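Local coordinates for uncharacterized protein (Cytophaga hutchinsonii, PDB 3OMT) that is of unknown function but, as a helix-turn-helix protein of the Xre family, probably serves as the DNA-binding antitoxin of a toxin-antitoxin pair, at residues A18-T23 against L60-R65. Residues are numbered along the deposited sequence; the frame is centred on the assembly and turned at random.
Sequences AEKGKT and LNVDVR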
loop_
_atom_site.group_PDB
_atom_site.type_symbol
_atom_site.label_atom_id
_atom_site.label_comp_id
_atom_site.label_asym_id
_atom_site.label_seq_id
_atom_site.Cartn_x
_atom_site.Cartn_y
_atom_site.Cartn_z
ATOM N N ALA A 18 16.417 -5.900 -5.787
ATOM C CA ALA A 18 17.873 -5.794 -5.847
ATOM C C ALA A 18 18.544 -6.133 -4.501
ATOM O O ALA A 18 19.541 -6.865 -4.464
ATOM C CB ALA A 18 18.315 -4.427 -6.358
ATOM N N GLU A 19 17.985 -5.662 -3.390
ATOM C CA GLU A 19 18.517 -5.956 -2.080
ATOM C C GLU A 19 18.539 -7.435 -1.835
ATOM O O GLU A 19 19.521 -7.980 -1.325
ATOM C CB GLU A 19 17.651 -5.276 -1.007
ATOM C CG GLU A 19 17.827 -3.773 -0.919
ATOM C CD GLU A 19 16.834 -3.106 0.026
ATOM O OE1 GLU A 19 16.048 -3.822 0.726
ATOM O OE2 GLU A 19 16.895 -1.846 0.095
ATOM N N LYS A 20 17.443 -8.091 -2.233
ATOM C CA LYS A 20 17.271 -9.514 -1.969
ATOM C C LYS A 20 17.947 -10.413 -3.018
ATOM O O LYS A 20 17.979 -11.625 -2.854
ATOM C CB LYS A 20 15.790 -9.873 -1.799
ATOM C CG LYS A 20 15.186 -9.264 -0.557
ATOM C CD LYS A 20 15.882 -9.741 0.696
ATOM C CE LYS A 20 15.163 -9.404 1.993
ATOM N NZ LYS A 20 16.013 -9.981 3.076
ATOM N N GLY A 21 18.489 -9.823 -4.086
ATOM C CA GLY A 21 19.103 -10.611 -5.152
ATOM C C GLY A 21 18.092 -11.375 -6.029
ATOM O O GLY A 21 18.402 -12.413 -6.597
ATOM N N LYS A 22 16.873 -10.868 -6.148
ATOM C CA LYS A 22 15.836 -11.504 -6.959
ATOM C C LYS A 22 15.556 -10.692 -8.211
ATOM O O LYS A 22 15.748 -9.506 -8.238
ATOM C CB LYS A 22 14.543 -11.661 -6.146
ATOM C CG LYS A 22 14.718 -12.452 -4.900
ATOM C CD LYS A 22 15.273 -13.861 -5.134
ATOM C CE LYS A 22 15.117 -14.688 -3.903
ATOM N NZ LYS A 22 15.745 -16.031 -3.990
ATOM N N THR A 23 15.143 -11.361 -9.269
ATOM C CA THR A 23 14.885 -10.715 -10.551
ATOM C C THR A 23 13.383 -10.551 -10.718
ATOM O O THR A 23 12.579 -11.203 -10.014
ATOM C CB THR A 23 15.427 -11.607 -11.687
ATOM O OG1 THR A 23 14.727 -12.867 -11.639
ATOM C CG2 THR A 23 16.962 -11.861 -11.520
ATOM N N LEU A 60 9.291 -12.309 -0.701
ATOM C CA LEU A 60 10.618 -11.727 -0.486
ATOM C C LEU A 60 11.124 -11.801 0.930
ATOM O O LEU A 60 12.309 -11.486 1.191
ATOM C CB LEU A 60 10.650 -10.283 -0.950
ATOM C CG LEU A 60 10.621 -10.127 -2.450
ATOM C CD1 LEU A 60 10.315 -8.732 -2.881
ATOM C CD2 LEU A 60 11.937 -10.623 -3.131
ATOM N N ASN A 61 10.254 -12.154 1.857
ATOM C CA ASN A 61 10.598 -12.193 3.294
ATOM C C ASN A 61 11.046 -10.835 3.863
ATOM O O ASN A 61 12.104 -10.713 4.533
ATOM C CB ASN A 61 11.678 -13.250 3.589
ATOM C CG ASN A 61 11.782 -13.556 5.058
ATOM O OD1 ASN A 61 10.813 -13.421 5.783
ATOM N ND2 ASN A 61 12.955 -13.956 5.505
ATOM N N VAL A 62 10.247 -9.812 3.552
ATOM C CA VAL A 62 10.462 -8.465 4.033
ATOM C C VAL A 62 9.153 -7.959 4.596
ATOM O O VAL A 62 8.071 -8.426 4.233
ATOM C CB VAL A 62 10.959 -7.470 2.886
ATOM C CG1 VAL A 62 12.265 -7.937 2.341
ATOM C CG2 VAL A 62 9.894 -7.278 1.773
ATOM N N ASP A 63 9.253 -6.965 5.472
ATOM C CA ASP A 63 8.085 -6.256 5.954
ATOM C C ASP A 63 7.470 -5.564 4.739
ATOM O O ASP A 63 8.156 -4.893 3.987
ATOM C CB ASP A 63 8.545 -5.230 7.004
ATOM C CG ASP A 63 7.432 -4.452 7.649
ATOM O OD1 ASP A 63 6.315 -4.458 7.215
ATOM O OD2 ASP A 63 7.738 -3.770 8.661
ATOM N N VAL A 64 6.180 -5.762 4.552
ATOM C CA VAL A 64 5.430 -5.146 3.465
ATOM C C VAL A 64 5.668 -3.628 3.418
ATOM O O VAL A 64 5.699 -3.021 2.335
ATOM C CB VAL A 64 3.929 -5.511 3.576
ATOM C CG1 VAL A 64 3.274 -4.879 4.864
ATOM C CG2 VAL A 64 3.159 -5.078 2.295
ATOM N N ARG A 65 5.879 -3.017 4.579
ATOM C CA ARG A 65 6.085 -1.556 4.616
ATOM C C ARG A 65 7.306 -1.130 3.790
ATOM O O ARG A 65 7.347 0.025 3.261
ATOM C CB ARG A 65 6.244 -1.078 6.035
ATOM C CG ARG A 65 4.950 -1.103 6.836
ATOM C CD ARG A 65 5.141 -0.630 8.241
ATOM N NE ARG A 65 3.843 -0.558 8.925
ATOM C CZ ARG A 65 3.695 -0.113 10.183
ATOM N NH1 ARG A 65 4.759 0.224 10.932
ATOM N NH2 ARG A 65 2.486 -0.019 10.689
HETATM O O HOH W 1 14.439 -10.229 5.536
#
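K20 runs its CG, CD and CE past the carbonyl O of L60 and brings CE to 3.3 Å from the methyl CG1 of V62, closer than usual van der Waals contact, so the exact position of CE is doubtful. The bend at chi2 (-61°) turns the chain along this path. Beyond CE the ammonium reaches the other segment through a water: NZ donates to it over 2.9 Å, and the water in turn donates to N61 O at 2.6 Å. L60 offers its CD2 branch to K22, whose CG lies 3.8 Å away, and to K20 CB at 4.1 Å. In the helix-turn-helix fold this brings the C-terminal end of helix 13-20 against that of helix 50-60. Both helices finish in Schellman motifs, with G21 and N61 at positive phi, and just past the second V62 points its CB toward segment 18-23. Underneath, L60 and V62 both rest on V16, and L60 also on L17. K22 makes a cation-pi contact with W26, whose N is capped by T23 OG1. D63 OD1 takes the backbone N-H of R65 in an Asx turn and also accepts from T71 N of the second subunit; D63 OD2 bonds S70 OG and N61 OD1 bonds K72 NZ, both of that subunit.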